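Local atomic coordinates of L-amino acid deaminase (Proteus vulgaris, PDB entry 5I39), a protein that binds FAD and, as a membrane-bound L-amino acid deaminase, probably catalyses the oxidative deamination of L-amino acids. Residues 251-255 against 404-408; 357-361 against 386-390; 134-138 against 151-155. All coordinates share one frame; numbering follows the deposited sequence.

How the contacts relate
Followed from the N terminus, the chain first closes contact 3, a short loop of twelve residues between helix 128-143 and strand 153-156 of the large mixed sheet. Contact 1 opens much later, at 251-255, and closes only at the C-terminal residues 404-408. Nested inside that long loop, contact 2 joins edge strand 357-360 of the six-stranded sheet to helix 376-392. Contacts 1 and 2 touch each other: Leu405 N lies 2.9 Å from Ser359 OG, a probable hydrogen bond, so the C-terminal tail is tied to the strand that the helix covers. Contact 3 stands apart, with its centre about 33 Å from that of contact 1 and about 30 Å from that of contact 2.

Contact 1: residues 251-255 against 404-408; sequences NVDVP and SLYRF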
loop_
_atom_site.group_PDB
_atom_site.type_symbol
_atom_site.label_atom_id
_atom_site.label_comp_id
_atom_site.label_asym_id
_atom_site.label_seq_id
_atom_site.Cartn_x
_atom_site.Cartn_y
_atom_site.Cartn_z
ATOM N N ASN A 251 -9.189 18.807 -17.044
ATOM C CA ASN A 251 -8.314 18.955 -18.220
ATOM C C ASN A 251 -6.820 18.775 -17.922
ATOM O O ASN A 251 -5.974 19.482 -18.472
ATOM C CB ASN A 251 -8.589 20.289 -18.936
ATOM C CG ASN A 251 -10.049 20.450 -19.329
ATOM O OD1 ASN A 251 -10.673 19.509 -19.820
ATOM N ND2 ASN A 251 -10.600 21.643 -19.122
ATOM N N VAL A 252 -6.512 17.815 -17.050
ATOM C CA VAL A 252 -5.135 17.443 -16.726
ATOM C C VAL A 252 -4.982 15.945 -16.952
ATOM O O VAL A 252 -5.743 15.152 -16.393
ATOM C CB VAL A 252 -4.784 17.793 -15.263
ATOM C CG1 VAL A 252 -3.381 17.317 -14.887
ATOM C CG2 VAL A 252 -4.911 19.291 -15.029
ATOM N N ASP A 253 -3.985 15.571 -17.752
ATOM C CA ASP A 253 -3.688 14.171 -18.038
ATOM C C ASP A 253 -2.798 13.573 -16.950
ATOM O O ASP A 253 -1.735 14.110 -16.643
ATOM C CB ASP A 253 -2.989 14.027 -19.389
ATOM C CG ASP A 253 -2.704 12.577 -19.736
ATOM O OD1 ASP A 253 -3.664 11.825 -19.995
ATOM O OD2 ASP A 253 -1.522 12.182 -19.725
ATOM N N VAL A 254 -3.243 12.456 -16.381
ATOM C CA VAL A 254 -2.449 11.679 -15.426
ATOM C C VAL A 254 -2.207 10.327 -16.103
ATOM O O VAL A 254 -3.155 9.544 -16.229
ATOM C CB VAL A 254 -3.180 11.492 -14.081
ATOM C CG1 VAL A 254 -2.317 10.715 -13.096
ATOM C CG2 VAL A 254 -3.548 12.842 -13.486
ATOM N N PRO A 255 -0.967 10.055 -16.582
ATOM C CA PRO A 255 -0.736 8.778 -17.250
ATOM C C PRO A 255 -0.690 7.607 -16.263
ATOM O O PRO A 255 0.287 7.429 -15.526
ATOM C CB PRO A 255 0.608 8.983 -17.950
ATOM C CG PRO A 255 1.318 9.969 -17.108
ATOM C CD PRO A 255 0.275 10.837 -16.455
ATOM N N SER A 404 7.122 13.344 -10.041
ATOM C CA SER A 404 6.420 14.450 -10.677
ATOM C C SER A 404 5.479 13.969 -11.773
ATOM O O SER A 404 5.789 13.037 -12.517
ATOM C CB SER A 404 7.426 15.431 -11.283
ATOM O OG SER A 404 6.772 16.450 -12.021
ATOM N N LEU A 405 4.356 14.669 -11.893
ATOM C CA LEU A 405 3.393 14.449 -12.963
ATOM C C LEU A 405 3.972 14.798 -14.338
ATOM O O LEU A 405 3.498 14.294 -15.357
ATOM C CB LEU A 405 2.146 15.296 -12.686
ATOM C CG LEU A 405 0.981 15.263 -13.673
ATOM C CD1 LEU A 405 0.448 13.851 -13.845
ATOM C CD2 LEU A 405 -0.116 16.197 -13.188
ATOM N N TYR A 406 5.001 15.648 -14.362
ATOM C CA TYR A 406 5.548 16.215 -15.603
ATOM C C TYR A 406 6.857 15.573 -16.058
ATOM O O TYR A 406 7.585 16.146 -16.870
ATOM C CB TYR A 406 5.703 17.730 -15.423
ATOM C CG TYR A 406 4.412 18.334 -14.937
ATOM C CD1 TYR A 406 3.356 18.556 -15.819
ATOM C CD2 TYR A 406 4.213 18.617 -13.585
ATOM C CE1 TYR A 406 2.150 19.073 -15.377
ATOM C CE2 TYR A 406 3.009 19.135 -13.135
ATOM C CZ TYR A 406 1.982 19.361 -14.033
ATOM O OH TYR A 406 0.791 19.875 -13.584
ATOM N N ARG A 407 7.133 14.367 -15.562
ATOM C CA ARG A 407 8.360 13.636 -15.896
ATOM C C ARG A 407 8.274 12.794 -17.173
ATOM O O ARG A 407 9.292 12.290 -17.637
ATOM C CB ARG A 407 8.756 12.726 -14.731
ATOM C CG ARG A 407 7.900 11.476 -14.537
ATOM C CD ARG A 407 8.311 10.787 -13.255
ATOM N NE ARG A 407 7.644 9.509 -13.004
ATOM C CZ ARG A 407 6.600 9.313 -12.192
ATOM N NH1 ARG A 407 6.009 10.324 -11.563
ATOM N NH2 ARG A 407 6.123 8.082 -12.020
ATOM N N PHE A 408 7.070 12.627 -17.716
ATOM C CA PHE A 408 6.826 11.671 -18.803
ATOM C C PHE A 408 7.048 12.299 -20.179
ATOM O O PHE A 408 7.033 13.519 -20.343
ATOM C CB PHE A 408 5.408 11.100 -18.690
ATOM C CG PHE A 408 5.087 10.552 -17.323
ATOM C CD1 PHE A 408 5.581 9.317 -16.922
ATOM C CD2 PHE A 408 4.304 11.278 -16.428
ATOM C CE1 PHE A 408 5.298 8.814 -15.658
ATOM C CE2 PHE A 408 4.010 10.778 -15.166
ATOM C CZ PHE A 408 4.507 9.542 -14.782
ATOM O OXT PHE A 408 7.256 11.589 -21.162
#
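Leu405 carries most of the apolar packing, with one methyl against the Val252 side chain and the other along the backbone of 253-255. Leu405 CD2 meets Val252 CG1 at 3.8 Å, the two side chains meeting at a slant. Leu405 CD1 serves three successive residues and lies 3.6 Å from Asp253 O. The Leu405 and Val254 side chains cross at about a right angle, with Leu405 CD1 4.1 Å from Val254 CG2. One residue further along, Leu405 CD1 comes within 4.0 Å of Pro255 CD. The torsion that sets this reach is chi1 at 179°, which carries CG opposite the backbone N and extends the fork across the loop.

The second kind of contact is CH-pi. Pro255 CG sits over one face of the Phe408 ring, 3.6 Å from its centroid and 26° off the normal, toward the CD2-CE2 rim. The proline is modelled in two conformers, and both of its contacts hold for one of them. The opposite ring face is covered by Arg407 CG, which lies over the ring centre.

The polar bonds lie within the tail or run to residues outside the pair. Arg407 NH1 reaches Ser404 O at 2.9 Å, from above the carbonyl plane, and NE forms a salt bridge with Asp353. Tyr406 N donates to Ser404 OG at 3.0 Å with a nearly straight N-H (164°). On the 251-255 side, Asp253 OD1 forms a salt bridge with Arg244 of helix 243-248.

The tail thus combines an ST turn at Ser404 with a type I beta turn from Ser404 to Arg407. It packs on the chain that leaves helix 243-248 through a Schellman motif, with Asn251 at C-prime, and it lies against the six-stranded sheet of the FAD-binding fold, where Val254 and Leu405 both touch Ile369.

Contact 2: residues 357-361 against 386-390; sequences IISEV and LTADL
Ile358 meets the helix through its CG2 methyl, which fits between two residues of one turn. Ile358 CG2 is 3.4 Å from Thr387 OG1, the threonine branch standing across the isoleucine at about a right angle. The distance from Ile358 CG2 to Leu386 CD2 is 3.8 Å. A chi1 of -56° leaves CG2 opposite the backbone N, the position from which it meets both partners. A turn further on, Leu390 slides CD1 against the strand backbone, 3.5 Å from Ile358 O. At the more open end, Glu360 CG passes obliquely by Leu390 CB at 4.2 Å. There a water bridges the two segments, donating to Leu390 O at 2.7 Å and more weakly to Glu360 OE2.

Strand 357-360 and helix 386-390 run nearly parallel, 13° apart with axes 8.1 Å apart. This is helix-on-sheet packing of a Rossmann-type FAD-binding domain: 357-360 is an outermost strand, paired antiparallel with 367-371, and the chain then returns through helix 376-392, whose first turn includes the FAD-binding Gly376 and Thr378.

The second shell helps to hold these positions. Thr387 OG1 is hydrogen-bonded to Ser383 O, one turn back in the helix. Thr387 also touches Thr52 of helix 47-58, which covers the same sheet. On the strand's other side Ser359 OG donates to Glu360 O at 2.8 Å, in the carbonyl plane and on a lone pair, and pairs with Leu405 N of the C-terminal tail.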
loop_
_atom_site.group_PDB
_atom_site.type_symbol
_atom_site.label_atom_id
_atom_site.label_comp_id
_atom_site.label_asym_id
_atom_site.label_seq_id
_atom_site.Cartn_x
_atom_site.Cartn_y
_atom_site.Cartn_z
ATOM N N ILE A 357 2.973 8.749 -8.570
ATOM C CA ILE A 357 2.734 10.150 -8.916
ATOM C C ILE A 357 2.363 10.864 -7.621
ATOM O O ILE A 357 1.273 10.670 -7.077
ATOM C CB ILE A 357 1.673 10.329 -10.018
ATOM C CG1 ILE A 357 2.154 9.639 -11.305
ATOM C CG2 ILE A 357 1.433 11.813 -10.276
ATOM C CD1 ILE A 357 1.131 9.571 -12.424
ATOM N N ILE A 358 3.312 11.654 -7.127
ATOM C CA ILE A 358 3.175 12.422 -5.892
ATOM C C ILE A 358 3.649 13.802 -6.303
ATOM O O ILE A 358 4.851 14.027 -6.425
ATOM C CB ILE A 358 4.055 11.869 -4.751
ATOM C CG1 ILE A 358 3.765 10.384 -4.492
ATOM C CG2 ILE A 358 3.826 12.680 -3.479
ATOM C CD1 ILE A 358 4.887 9.667 -3.768
ATOM N N SER A 359 2.720 14.715 -6.566
ATOM C CA SER A 359 3.056 15.874 -7.383
ATOM C C SER A 359 2.147 17.065 -7.188
ATOM O O SER A 359 0.958 16.919 -6.923
ATOM C CB SER A 359 2.996 15.464 -8.859
ATOM O OG SER A 359 3.522 16.465 -9.716
ATOM N N GLU A 360 2.725 18.252 -7.376
ATOM C CA GLU A 360 1.946 19.450 -7.627
ATOM C C GLU A 360 1.326 19.363 -9.017
ATOM O O GLU A 360 1.755 18.579 -9.868
ATOM C CB GLU A 360 2.822 20.698 -7.557
ATOM C CG GLU A 360 3.450 20.947 -6.199
ATOM C CD GLU A 360 4.230 22.247 -6.153
ATOM O OE1 GLU A 360 3.610 23.318 -6.321
ATOM O OE2 GLU A 360 5.460 22.201 -5.948
ATOM N N VAL A 361 0.318 20.199 -9.228
ATOM C CA VAL A 361 -0.380 20.306 -10.501
ATOM C C VAL A 361 -0.321 21.783 -10.869
ATOM O O VAL A 361 -0.999 22.606 -10.253
ATOM C CB VAL A 361 -1.834 19.797 -10.393
ATOM C CG1 VAL A 361 -2.575 19.949 -11.717
ATOM C CG2 VAL A 361 -1.850 18.339 -9.954
ATOM N N LEU A 386 5.405 13.648 2.035
ATOM C CA LEU A 386 5.818 14.330 0.811
ATOM C C LEU A 386 4.662 15.100 0.172
ATOM O O LEU A 386 4.851 16.224 -0.287
ATOM C CB LEU A 386 6.426 13.349 -0.194
ATOM C CG LEU A 386 6.931 13.979 -1.502
ATOM C CD1 LEU A 386 7.974 15.073 -1.271
ATOM C CD2 LEU A 386 7.489 12.892 -2.401
ATOM N N THR A 387 3.478 14.497 0.152
ATOM C CA THR A 387 2.299 15.147 -0.411
ATOM C C THR A 387 1.992 16.440 0.337
ATOM O O THR A 387 1.742 17.478 -0.279
ATOM C CB THR A 387 1.092 14.201 -0.364
ATOM O OG1 THR A 387 1.359 13.058 -1.180
ATOM C CG2 THR A 387 -0.160 14.874 -0.880
ATOM N N ALA A 388 2.015 16.374 1.663
ATOM C CA ALA A 388 1.798 17.558 2.487
ATOM C C ALA A 388 2.894 18.608 2.266
ATOM O O ALA A 388 2.593 19.798 2.166
ATOM C CB ALA A 388 1.695 17.172 3.953
ATOM N N ASP A 389 4.150 18.170 2.167
ATOM C CA ASP A 389 5.262 19.085 1.884
ATOM C C ASP A 389 5.031 19.828 0.569
ATOM O O ASP A 389 5.203 21.047 0.495
ATOM C CB ASP A 389 6.602 18.341 1.783
ATOM C CG ASP A 389 7.068 17.739 3.100
ATOM O OD1 ASP A 389 6.577 18.138 4.175
ATOM O OD2 ASP A 389 7.954 16.861 3.038
ATOM N N LEU A 390 4.642 19.091 -0.467
ATOM C CA LEU A 390 4.384 19.694 -1.776
ATOM C C LEU A 390 3.205 20.655 -1.735
ATOM O O LEU A 390 3.275 21.748 -2.295
ATOM C CB LEU A 390 4.150 18.620 -2.834
ATOM C CG LEU A 390 5.361 17.756 -3.194
ATOM C CD1 LEU A 390 4.937 16.655 -4.150
ATOM C CD2 LEU A 390 6.485 18.574 -3.804
HETATM O O HOH W 1 5.708 22.666 -3.123
#

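Contact 3: residues 134-138 against 151-155; sequences VRKWI and FKTRI
Arg154 NH2 is gripped by two carboxylates in a pair of salt bridges: the guanidinium lies on the side of the strand away from the helix, where Glu160 and Glu179 bind it. On the helix side, Ile138 CD1 rests 4.2 Å from Arg154 CA. The motif is a helix packed on a sheet: helix 128-143 lies over strand 153-156 of the large mixed sheet, a part of the fold that in relatives of this family forms the substrate-binding region. The local axes come within 9.0 Å and run at 140°, closer to antiparallel than to perpendicular.

Ile138 is the central residue, in contact with four residues of the other segment. Ile138 CG2 presses on Thr153 O at 3.5 Å and also reaches Phe151 CE2, while Ile138 CD1 meets the CD1 methyl of Ile155 at 3.9 Å. With chi1 at -61°, the longer arm through CG1 turns opposite the carbonyl carbon, which separates the two methyls so that each serves a different part of the strand. One turn earlier, the aliphatic part of Arg135 crosses Ile155 at about a right angle, with Arg135 CG 3.9 Å from Ile155 CG1. Val134 CG2 also approaches Ile155, in one of the two conformers modelled for the valine.

At the other end Trp137 and Phe151 meet obliquely, their planes at 64°. Trp137 NE1, on the other part of the indole, is hydrogen-bonded to Met88 O, which helps fix the ring. Thr153 CG2 stands at the edge of the indole, near its plane, and Trp137 CZ3, lying at the edge of the Phe151 ring and in its plane, touches Phe151 CZ at 3.8 Å.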
loop_
_atom_site.group_PDB
_atom_site.type_symbol
_atom_site.label_atom_id
_atom_site.label_comp_id
_atom_site.label_asym_id
_atom_site.label_seq_id
_atom_site.Cartn_x
_atom_site.Cartn_y
_atom_site.Cartn_z
ATOM N N VAL A 134 20.334 -9.721 -8.260
ATOM C CA VAL A 134 19.996 -9.399 -6.863
ATOM C C VAL A 134 21.261 -9.121 -6.041
ATOM O O VAL A 134 21.276 -8.208 -5.221
ATOM C CB VAL A 134 19.062 -10.434 -6.173
ATOM C CG1 VAL A 134 17.739 -10.515 -6.908
ATOM C CG2 VAL A 134 19.683 -11.812 -6.043
ATOM N N ARG A 135 22.323 -9.892 -6.269
ATOM C CA ARG A 135 23.585 -9.643 -5.571
ATOM C C ARG A 135 24.134 -8.251 -5.877
ATOM O O ARG A 135 24.550 -7.536 -4.959
ATOM C CB ARG A 135 24.617 -10.722 -5.882
ATOM C CG ARG A 135 24.442 -11.958 -5.026
ATOM C CD ARG A 135 25.365 -13.076 -5.448
ATOM N NE ARG A 135 25.609 -14.016 -4.354
ATOM C CZ ARG A 135 25.927 -15.302 -4.499
ATOM N NH1 ARG A 135 26.011 -15.861 -5.704
ATOM N NH2 ARG A 135 26.153 -16.046 -3.420
ATOM N N LYS A 136 24.092 -7.852 -7.146
ATOM C CA LYS A 136 24.526 -6.506 -7.523
ATOM C C LYS A 136 23.658 -5.441 -6.848
ATOM O O LYS A 136 24.172 -4.436 -6.360
ATOM C CB LYS A 136 24.502 -6.307 -9.042
ATOM C CG LYS A 136 25.115 -4.982 -9.477
ATOM C CD LYS A 136 25.026 -4.743 -10.971
ATOM C CE LYS A 136 25.654 -3.406 -11.328
ATOM N NZ LYS A 136 25.574 -3.108 -12.782
ATOM N N TRP A 137 22.347 -5.664 -6.842
ATOM C CA TRP A 137 21.404 -4.738 -6.220
ATOM C C TRP A 137 21.723 -4.530 -4.732
ATOM O O TRP A 137 21.782 -3.394 -4.259
ATOM C CB TRP A 137 19.961 -5.230 -6.432
ATOM C CG TRP A 137 18.944 -4.272 -5.917
ATOM C CD1 TRP A 137 18.395 -3.220 -6.586
ATOM C CD2 TRP A 137 18.381 -4.256 -4.605
ATOM N NE1 TRP A 137 17.517 -2.547 -5.771
ATOM C CE2 TRP A 137 17.489 -3.163 -4.549
ATOM C CE3 TRP A 137 18.527 -5.070 -3.476
ATOM C CZ2 TRP A 137 16.756 -2.856 -3.401
ATOM C CZ3 TRP A 137 17.798 -4.763 -2.332
ATOM C CH2 TRP A 137 16.927 -3.662 -2.305
ATOM N N ILE A 138 21.968 -5.622 -4.011
ATOM C CA ILE A 138 22.302 -5.531 -2.584
ATOM C C ILE A 138 23.660 -4.846 -2.376
ATOM O O ILE A 138 23.789 -3.966 -1.526
ATOM C CB ILE A 138 22.294 -6.909 -1.890
ATOM C CG1 ILE A 138 20.901 -7.556 -1.975
ATOM C CG2 ILE A 138 22.677 -6.762 -0.420
ATOM C CD1 ILE A 138 20.850 -9.010 -1.549
ATOM N N PHE A 151 20.187 -1.053 6.773
ATOM C CA PHE A 151 19.742 -1.921 5.690
ATOM C C PHE A 151 19.924 -3.357 6.160
ATOM O O PHE A 151 20.970 -3.693 6.720
ATOM C CB PHE A 151 20.623 -1.609 4.477
ATOM C CG PHE A 151 20.254 -2.316 3.194
ATOM C CD1 PHE A 151 18.937 -2.379 2.736
ATOM C CD2 PHE A 151 21.260 -2.839 2.381
ATOM C CE1 PHE A 151 18.635 -2.993 1.527
ATOM C CE2 PHE A 151 20.961 -3.447 1.173
ATOM C CZ PHE A 151 19.648 -3.521 0.744
ATOM N N LYS A 152 18.909 -4.199 5.948
ATOM C CA LYS A 152 18.888 -5.559 6.518
ATOM C C LYS A 152 18.596 -6.663 5.501
ATOM O O LYS A 152 18.100 -7.731 5.856
ATOM C CB LYS A 152 17.909 -5.611 7.702
ATOM C CG LYS A 152 18.298 -4.649 8.821
ATOM C CD LYS A 152 17.915 -5.120 10.213
ATOM C CE LYS A 152 18.659 -4.331 11.289
ATOM N NZ LYS A 152 19.824 -5.060 11.862
ATOM N N THR A 153 18.977 -6.428 4.251
ATOM C CA THR A 153 18.769 -7.387 3.173
ATOM C C THR A 153 20.095 -8.024 2.792
ATOM O O THR A 153 21.094 -7.328 2.601
ATOM C CB THR A 153 18.135 -6.694 1.972
ATOM O OG1 THR A 153 16.904 -6.116 2.407
ATOM C CG2 THR A 153 17.856 -7.671 0.847
ATOM N N ARG A 154 20.096 -9.348 2.667
ATOM C CA ARG A 154 21.326 -10.090 2.430
ATOM C C ARG A 154 21.024 -11.476 1.889
ATOM O O ARG A 154 19.915 -11.999 2.056
ATOM C CB ARG A 154 22.142 -10.180 3.723
ATOM C CG ARG A 154 21.412 -10.829 4.885
ATOM C CD ARG A 154 22.153 -10.645 6.201
ATOM N NE ARG A 154 21.278 -11.053 7.295
ATOM C CZ ARG A 154 21.073 -12.308 7.695
ATOM N NH1 ARG A 154 21.747 -13.327 7.164
ATOM N NH2 ARG A 154 20.202 -12.544 8.672
ATOM N N ILE A 155 22.023 -12.066 1.244
ATOM C CA ILE A 155 21.903 -13.401 0.665
ATOM C C ILE A 155 22.163 -14.449 1.748
ATOM O O ILE A 155 23.150 -14.349 2.485
ATOM C CB ILE A 155 22.904 -13.589 -0.500
ATOM C CG1 ILE A 155 22.638 -12.578 -1.630
ATOM C CG2 ILE A 155 22.890 -15.020 -1.038
ATOM C CD1 ILE A 155 21.343 -12.762 -2.394
#